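Local atomic coordinates of dihydrodipicolinate synthase (Rhodopseudomonas palustris, PDB entry 3DZ1), a protein that probably catalyses the 4-hydroxy-tetrahydrodipicolinate synthase reaction of lysine biosynthesis in the setting of a TIM barrel. Residues 43-49 with 77-82; 67-72 with 97-103. All blocks are in the same frame, centred on the assembly; numbering follows the deposited sequence.

How the contacts relate
The two contacts illustrate how a TIM barrel is built in layers. Contact 1, almost wholly buried, pairs neighbouring parallel strands of the inner barrel; contact 2, centred about 16 Å from the centre of the chain against 8 Å for contact 1, packs two successive helices of the outer ring and is only partly buried. Helix 60-73 is the crossover between the strands of contact 1, so the segments alternate along the chain. Chemistry follows position: a backbone ladder flanked by valine packing inside, side-chain packing around I71 with one lysine-to-carbonyl bond outside. The layers meet directly, V48 CG1 lying 3.4 Å from F70 CD2 and L49 CD1 3.7 Å from A67 CB.

Contact 1 of 2, residues 43-49 with 77-82; sequences CEGVTVL and MQVIVG
Four backbone hydrogen bonds, alternating in direction, tie strand 45-48 to strand 78-82: V46 N to Q78 O (3.0 Å), I80 N to V46 O (2.8 Å), V48 N to I80 O (2.8 Å) and G82 N to V48 O (3.0 Å). A weak fifth, Q78 N to E44 O at 3.3 Å, precedes them. This is the ladder of a parallel pair, in which V46 and V48 each bond through both N and O to residues flanking V79 and V81. The register is G45-Q78, V46-V79, T47-I80 and V48-V81, with CA atoms 4.5 to 5.1 Å apart; the axes approach to 4.6 Å at -16°. V79 CA lies 3.2 Å from V46 O, and T47 CA lies 3.2 Å from I80 O, two CA-H...O contacts that fill in the ladder.

Side chains alternate between two faces. V46, V48, V79 and V81 face the helices, V48 CG2 meeting V81 CG2 at 3.8 Å. Just before strand 78-82, selenomethionine M77 (m, t, m) sets CE 3.7 Å from V46 CG2; L49 CD1 reaches V81 CG1 at 3.6 Å. T47, Q78 and I80 take the opposite face, where T47 lies beside M217, a predicted pyruvate-binding residue. E44 OE2 is hydrogen-bonded to A10 N.

Together with helix 60-73 these strands form a beta-alpha-beta unit of the eight-stranded barrel. F70 and I71 of that helix cover V48 and V79 respectively, Y38 of helix 28-40 covers V46, and strand 11-15 continues the sheet beyond strand 45-48.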
ATOM      1  N   CYS A  43     -33.663   1.725  17.342  1.00  8.68           N
ATOM      2  CA  CYS A  43     -32.400   1.025  17.108  1.00  9.15           C
ATOM      3  C   CYS A  43     -32.344  -0.217  17.998  1.00  9.13           C
ATOM      4  O   CYS A  43     -32.779  -0.176  19.149  1.00  9.74           O
ATOM      5  CB  CYS A  43     -31.210   1.935  17.425  1.00  7.43           C
ATOM      6  SG  CYS A  43     -30.932   3.262  16.227  1.00 11.39           S
ATOM      7  N   GLU A  44     -31.818  -1.318  17.463  1.00  8.28           N
ATOM      8  CA  GLU A  44     -31.714  -2.558  18.222  1.00  7.91           C
ATOM      9  C   GLU A  44     -30.410  -2.616  19.008  1.00  8.84           C
ATOM     10  O   GLU A  44     -30.285  -3.368  19.978  1.00  9.52           O
ATOM     11  CB  GLU A  44     -31.796  -3.769  17.284  1.00 12.06           C
ATOM     12  CG  GLU A  44     -31.592  -5.105  17.994  1.00 18.31           C
ATOM     13  CD  GLU A  44     -32.132  -6.290  17.211  1.00 23.99           C
ATOM     14  OE1 GLU A  44     -33.327  -6.247  16.827  1.00 26.40           O
ATOM     15  OE2 GLU A  44     -31.372  -7.268  16.987  1.00 22.46           O
ATOM     16  N   GLY A  45     -29.436  -1.819  18.592  1.00  9.21           N
ATOM     17  CA  GLY A  45     -28.164  -1.830  19.284  1.00  9.05           C
ATOM     18  C   GLY A  45     -27.303  -0.627  18.987  1.00  9.20           C
ATOM     19  O   GLY A  45     -27.664   0.232  18.177  1.00  8.15           O
ATOM     20  N   VAL A  46     -26.156  -0.571  19.654  1.00  7.85           N
ATOM     21  CA  VAL A  46     -25.224   0.530  19.483  1.00  7.82           C
ATOM     22  C   VAL A  46     -23.805  -0.022  19.486  1.00  7.44           C
ATOM     23  O   VAL A  46     -23.475  -0.891  20.291  1.00  8.12           O
ATOM     24  CB  VAL A  46     -25.362   1.560  20.639  1.00  9.45           C
ATOM     25  CG1 VAL A  46     -24.497   2.788  20.362  1.00 10.20           C
ATOM     26  CG2 VAL A  46     -26.824   1.966  20.809  1.00  9.34           C
ATOM     27  N   THR A  47     -22.977   0.470  18.571  1.00  6.52           N
ATOM     28  CA  THR A  47     -21.582   0.047  18.503  1.00  8.24           C
ATOM     29  C   THR A  47     -20.769   1.246  18.975  1.00  8.51           C
ATOM     30  O   THR A  47     -20.997   2.372  18.528  1.00  7.12           O
ATOM     31  CB  THR A  47     -21.202  -0.360  17.068  1.00  8.09           C
ATOM     32  OG1 THR A  47     -22.005  -1.483  16.679  1.00 10.23           O
ATOM     33  CG2 THR A  47     -19.725  -0.758  16.990  1.00  8.54           C
ATOM     34  N   VAL A  48     -19.836   1.013  19.894  1.00  8.37           N
ATOM     35  CA  VAL A  48     -19.041   2.103  20.441  1.00  9.46           C
ATOM     36  C   VAL A  48     -17.534   1.938  20.284  1.00 10.18           C
ATOM     37  O   VAL A  48     -17.038   0.844  20.011  1.00 12.16           O
ATOM     38  CB  VAL A  48     -19.355   2.312  21.943  1.00  7.52           C
ATOM     39  CG1 VAL A  48     -20.826   2.626  22.122  1.00 10.35           C
ATOM     40  CG2 VAL A  48     -18.987   1.072  22.735  1.00  7.96           C
ATOM     41  N   LEU A  49     -16.822   3.046  20.473  1.00 11.37           N
ATOM     42  CA  LEU A  49     -15.371   3.092  20.354  1.00 12.88           C
ATOM     43  C   LEU A  49     -14.935   2.835  18.918  1.00 14.44           C
ATOM     44  O   LEU A  49     -15.645   3.194  17.981  1.00 14.45           O
ATOM     45  CB  LEU A  49     -14.716   2.091  21.316  1.00 13.59           C
ATOM     46  CG  LEU A  49     -14.986   2.400  22.798  1.00 14.96           C
ATOM     47  CD1 LEU A  49     -14.225   1.430  23.683  1.00 14.08           C
ATOM     48  CD2 LEU A  49     -14.564   3.830  23.101  1.00 16.84           C
HETATM   49  N   MSE A  77     -30.941  -2.223  24.855  1.00 17.62           N
HETATM   50  CA  MSE A  77     -30.282  -2.500  23.582  1.00 16.34           C
HETATM   51  C   MSE A  77     -28.971  -3.254  23.772  1.00 14.69           C
HETATM   52  O   MSE A  77     -28.359  -3.205  24.837  1.00 13.86           O
HETATM   53  CB  MSE A  77     -29.989  -1.194  22.841  1.00 16.62           C
HETATM   54  CG  MSE A  77     -31.210  -0.374  22.493  1.00 17.63           C
HETATM   55 SE   MSE A  77     -30.707   1.226  21.535  1.00 22.59          SE
HETATM   56  CE  MSE A  77     -29.838   2.179  22.982  1.00 15.03           C
ATOM     57  N   GLN A  78     -28.542  -3.946  22.724  1.00 14.62           N
ATOM     58  CA  GLN A  78     -27.295  -4.691  22.770  1.00 13.58           C
ATOM     59  C   GLN A  78     -26.174  -3.744  22.347  1.00 12.46           C
ATOM     60  O   GLN A  78     -26.246  -3.128  21.285  1.00 13.39           O
ATOM     61  CB  GLN A  78     -27.371  -5.889  21.819  1.00 15.64           C
ATOM     62  CG  GLN A  78     -28.522  -6.844  22.126  1.00 21.41           C
ATOM     63  CD  GLN A  78     -28.603  -8.009  21.155  1.00 25.19           C
ATOM     64  OE1 GLN A  78     -28.770  -7.821  19.942  1.00 28.07           O
ATOM     65  NE2 GLN A  78     -28.497  -9.228  21.685  1.00 26.64           N
ATOM     66  N   VAL A  79     -25.148  -3.612  23.184  1.00 10.48           N
ATOM     67  CA  VAL A  79     -24.028  -2.729  22.868  1.00 11.37           C
ATOM     68  C   VAL A  79     -22.786  -3.520  22.479  1.00  9.88           C
ATOM     69  O   VAL A  79     -22.344  -4.412  23.202  1.00 10.44           O
ATOM     70  CB  VAL A  79     -23.689  -1.798  24.058  1.00  9.38           C
ATOM     71  CG1 VAL A  79     -22.416  -1.016  23.775  1.00  9.79           C
ATOM     72  CG2 VAL A  79     -24.837  -0.835  24.291  1.00  8.53           C
ATOM     73  N   ILE A  80     -22.229  -3.177  21.323  1.00 10.82           N
ATOM     74  CA  ILE A  80     -21.041  -3.840  20.802  1.00  9.50           C
ATOM     75  C   ILE A  80     -19.847  -2.906  20.946  1.00  9.87           C
ATOM     76  O   ILE A  80     -19.894  -1.758  20.515  1.00  8.96           O
ATOM     77  CB  ILE A  80     -21.242  -4.195  19.319  1.00  9.37           C
ATOM     78  CG1 ILE A  80     -22.424  -5.153  19.183  1.00 10.58           C
ATOM     79  CG2 ILE A  80     -19.978  -4.822  18.748  1.00 11.93           C
ATOM     80  CD1 ILE A  80     -22.929  -5.292  17.773  1.00 11.08           C
ATOM     81  N   VAL A  81     -18.776  -3.394  21.555  1.00  9.17           N
ATOM     82  CA  VAL A  81     -17.593  -2.568  21.746  1.00  8.19           C
ATOM     83  C   VAL A  81     -16.486  -2.973  20.778  1.00  6.93           C
ATOM     84  O   VAL A  81     -16.136  -4.150  20.676  1.00  5.48           O
ATOM     85  CB  VAL A  81     -17.065  -2.680  23.193  1.00 10.14           C
ATOM     86  CG1 VAL A  81     -15.869  -1.746  23.387  1.00  8.35           C
ATOM     87  CG2 VAL A  81     -18.181  -2.345  24.181  1.00 11.18           C
ATOM     88  N   GLY A  82     -15.958  -1.997  20.048  1.00  8.17           N
ATOM     89  CA  GLY A  82     -14.880  -2.287  19.121  1.00  8.11           C
ATOM     90  C   GLY A  82     -13.641  -2.539  19.957  1.00 10.54           C
ATOM     91  O   GLY A  82     -13.309  -1.725  20.816  1.00 10.29           O
TER

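Contact 2 of 2, residues 67-72 with 97-103; sequences ATRFIK and LSMDAGA
Consecutive helices on the outside of the TIM barrel pack side by side, residues 67-72 of helix 60-73 against the last turn of helix 88-101 and the turn leaving it. The segment axes run nearly parallel, crossing at -25° and 9.8 Å apart at their closest; the CA atoms of T68 and A101 lie 6.3 Å apart, those of I71 and A103 5.9 Å.

Apolar packing centres on I71 (m, t). Its CD1 lies 3.9 Å from A101 CB and 3.7 Å from A103 CB, while CG2 comes 3.4 Å from G102 C, where no side chain intervenes. T68 OG1 and L97 CD2 are in van der Waals contact at 4.0 Å; the hydroxyl is hydrogen-bonded to E64 O.

Backbone geometry ends the second helix in a Schellman motif: A103 N bonds to S98 O at 2.9 Å, G102 N weakly to M99 O at 3.1 Å, and G102 adopts a phi of 128°. A CB at G102 would jam against the A101 carbonyl and crowd I71 CG2, so glycine suits both.

Exposed K72 makes the polar link: starting m, m and then extending, it brings NZ 2.9 Å from A101 O, a hydrogen bond.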
ATOM      1  N   ALA A  67     -17.001   3.307  26.881  1.00 14.19           N
ATOM      2  CA  ALA A  67     -17.688   2.059  26.588  1.00 14.07           C
ATOM      3  C   ALA A  67     -18.657   1.725  27.714  1.00 15.34           C
ATOM      4  O   ALA A  67     -19.794   1.322  27.462  1.00 14.63           O
ATOM      5  CB  ALA A  67     -16.682   0.937  26.419  1.00 15.64           C
ATOM      6  N   THR A  68     -18.206   1.897  28.955  1.00 14.71           N
ATOM      7  CA  THR A  68     -19.038   1.603  30.123  1.00 14.25           C
ATOM      8  C   THR A  68     -20.256   2.517  30.217  1.00 13.29           C
ATOM      9  O   THR A  68     -21.362   2.059  30.511  1.00 12.75           O
ATOM     10  CB  THR A  68     -18.233   1.724  31.436  1.00 14.84           C
ATOM     11  OG1 THR A  68     -17.134   0.807  31.410  1.00 16.44           O
ATOM     12  CG2 THR A  68     -19.107   1.394  32.629  1.00 17.49           C
ATOM     13  N   ARG A  69     -20.055   3.805  29.963  1.00 13.37           N
ATOM     14  CA  ARG A  69     -21.151   4.769  30.019  1.00 14.14           C
ATOM     15  C   ARG A  69     -22.269   4.337  29.073  1.00 14.13           C
ATOM     16  O   ARG A  69     -23.446   4.335  29.446  1.00 12.22           O
ATOM     17  CB  ARG A  69     -20.654   6.161  29.617  1.00 17.00           C
ATOM     18  CG  ARG A  69     -21.681   7.270  29.810  1.00 23.01           C
ATOM     19  CD  ARG A  69     -21.623   7.824  31.220  1.00 27.11           C
ATOM     20  NE  ARG A  69     -22.653   8.831  31.470  1.00 28.19           N
ATOM     21  CZ  ARG A  69     -22.700   9.589  32.561  1.00 28.66           C
ATOM     22  NH1 ARG A  69     -21.772   9.459  33.498  1.00 27.15           N
ATOM     23  NH2 ARG A  69     -23.680  10.466  32.723  1.00 28.10           N
ATOM     24  N   PHE A  70     -21.894   3.976  27.845  1.00 12.85           N
ATOM     25  CA  PHE A  70     -22.859   3.537  26.837  1.00 12.01           C
ATOM     26  C   PHE A  70     -23.548   2.233  27.228  1.00 12.65           C
ATOM     27  O   PHE A  70     -24.764   2.095  27.080  1.00 11.04           O
ATOM     28  CB  PHE A  70     -22.166   3.339  25.483  1.00 13.85           C
ATOM     29  CG  PHE A  70     -22.027   4.599  24.673  1.00 14.98           C
ATOM     30  CD1 PHE A  70     -23.148   5.228  24.143  1.00 17.02           C
ATOM     31  CD2 PHE A  70     -20.771   5.140  24.413  1.00 16.80           C
ATOM     32  CE1 PHE A  70     -23.021   6.377  23.361  1.00 16.33           C
ATOM     33  CE2 PHE A  70     -20.634   6.288  23.633  1.00 16.83           C
ATOM     34  CZ  PHE A  70     -21.761   6.906  23.107  1.00 16.33           C
ATOM     35  N   ILE A  71     -22.763   1.274  27.709  1.00 12.25           N
ATOM     36  CA  ILE A  71     -23.303  -0.016  28.107  1.00 13.36           C
ATOM     37  C   ILE A  71     -24.354   0.129  29.207  1.00 15.07           C
ATOM     38  O   ILE A  71     -25.444  -0.442  29.117  1.00 14.45           O
ATOM     39  CB  ILE A  71     -22.182  -0.966  28.589  1.00 13.97           C
ATOM     40  CG1 ILE A  71     -21.233  -1.276  27.428  1.00 13.87           C
ATOM     41  CG2 ILE A  71     -22.781  -2.266  29.109  1.00 13.39           C
ATOM     42  CD1 ILE A  71     -20.020  -2.095  27.820  1.00 13.82           C
ATOM     43  N   LYS A  72     -24.035   0.907  30.233  1.00 15.21           N
ATOM     44  CA  LYS A  72     -24.954   1.102  31.347  1.00 16.97           C
ATOM     45  C   LYS A  72     -26.220   1.870  30.980  1.00 16.77           C
ATOM     46  O   LYS A  72     -27.278   1.651  31.570  1.00 18.42           O
ATOM     47  CB  LYS A  72     -24.233   1.816  32.493  1.00 18.49           C
ATOM     48  CG  LYS A  72     -23.036   1.049  33.036  1.00 22.88           C
ATOM     49  CD  LYS A  72     -23.447  -0.319  33.549  1.00 25.55           C
ATOM     50  CE  LYS A  72     -22.271  -1.064  34.151  1.00 27.93           C
ATOM     51  NZ  LYS A  72     -22.689  -2.397  34.663  1.00 27.48           N
ATOM     52  N   LEU A  97     -13.417  -6.402  30.016  1.00 16.17           N
ATOM     53  CA  LEU A  97     -13.971  -5.290  30.779  1.00 16.86           C
ATOM     54  C   LEU A  97     -15.360  -4.946  30.260  1.00 16.48           C
ATOM     55  O   LEU A  97     -16.304  -4.746  31.037  1.00 15.35           O
ATOM     56  CB  LEU A  97     -13.061  -4.066  30.651  1.00 18.15           C
ATOM     57  CG  LEU A  97     -13.507  -2.796  31.384  1.00 21.19           C
ATOM     58  CD1 LEU A  97     -12.285  -2.003  31.793  1.00 23.87           C
ATOM     59  CD2 LEU A  97     -14.431  -1.967  30.503  1.00 23.09           C
ATOM     60  N   SER A  98     -15.473  -4.881  28.939  1.00 13.98           N
ATOM     61  CA  SER A  98     -16.736  -4.557  28.292  1.00 14.02           C
ATOM     62  C   SER A  98     -17.792  -5.611  28.589  1.00 12.96           C
ATOM     63  O   SER A  98     -18.940  -5.281  28.882  1.00 13.96           O
ATOM     64  CB  SER A  98     -16.535  -4.431  26.783  1.00 12.74           C
ATOM     65  OG  SER A  98     -15.608  -3.404  26.486  1.00 13.02           O
HETATM   66  N   MSE A  99     -17.406  -6.881  28.513  1.00 13.08           N
HETATM   67  CA  MSE A  99     -18.346  -7.954  28.789  1.00 15.51           C
HETATM   68  C   MSE A  99     -18.786  -7.942  30.254  1.00 15.86           C
HETATM   69  O   MSE A  99     -19.973  -8.116  30.548  1.00 14.44           O
HETATM   70  CB  MSE A  99     -17.735  -9.311  28.422  1.00 16.52           C
HETATM   71  CG  MSE A  99     -17.441  -9.485  26.931  1.00 18.84           C
HETATM   72 SE   MSE A  99     -18.953  -9.113  25.750  1.00 23.89          SE
HETATM   73  CE  MSE A  99     -20.092 -10.605  26.224  1.00 21.39           C
ATOM     74  N   ASP A 100     -17.848  -7.732  31.176  1.00 16.35           N
ATOM     75  CA  ASP A 100     -18.205  -7.688  32.593  1.00 18.18           C
ATOM     76  C   ASP A 100     -19.144  -6.517  32.864  1.00 17.12           C
ATOM     77  O   ASP A 100     -19.991  -6.580  33.758  1.00 17.45           O
ATOM     78  CB  ASP A 100     -16.962  -7.544  33.478  1.00 20.18           C
ATOM     79  CG  ASP A 100     -16.102  -8.795  33.487  1.00 24.52           C
ATOM     80  OD1 ASP A 100     -16.660  -9.905  33.356  1.00 26.92           O
ATOM     81  OD2 ASP A 100     -14.869  -8.668  33.642  1.00 27.08           O
ATOM     82  N   ALA A 101     -18.988  -5.450  32.086  1.00 15.52           N
ATOM     83  CA  ALA A 101     -19.812  -4.255  32.233  1.00 15.55           C
ATOM     84  C   ALA A 101     -21.236  -4.465  31.726  1.00 14.99           C
ATOM     85  O   ALA A 101     -22.166  -3.791  32.181  1.00 13.27           O
ATOM     86  CB  ALA A 101     -19.167  -3.088  31.500  1.00 15.48           C
ATOM     87  N   GLY A 102     -21.403  -5.388  30.778  1.00 13.43           N
ATOM     88  CA  GLY A 102     -22.725  -5.664  30.241  1.00 12.19           C
ATOM     89  C   GLY A 102     -22.835  -5.618  28.727  1.00 11.38           C
ATOM     90  O   GLY A 102     -23.941  -5.638  28.176  1.00 10.50           O
ATOM     91  N   ALA A 103     -21.698  -5.561  28.043  1.00 10.22           N
ATOM     92  CA  ALA A 103     -21.710  -5.516  26.584  1.00  9.07           C
ATOM     93  C   ALA A 103     -22.307  -6.795  26.005  1.00 10.44           C
ATOM     94  O   ALA A 103     -22.241  -7.860  26.626  1.00  9.51           O
ATOM     95  CB  ALA A 103     -20.290  -5.315  26.052  1.00 10.75           C
TER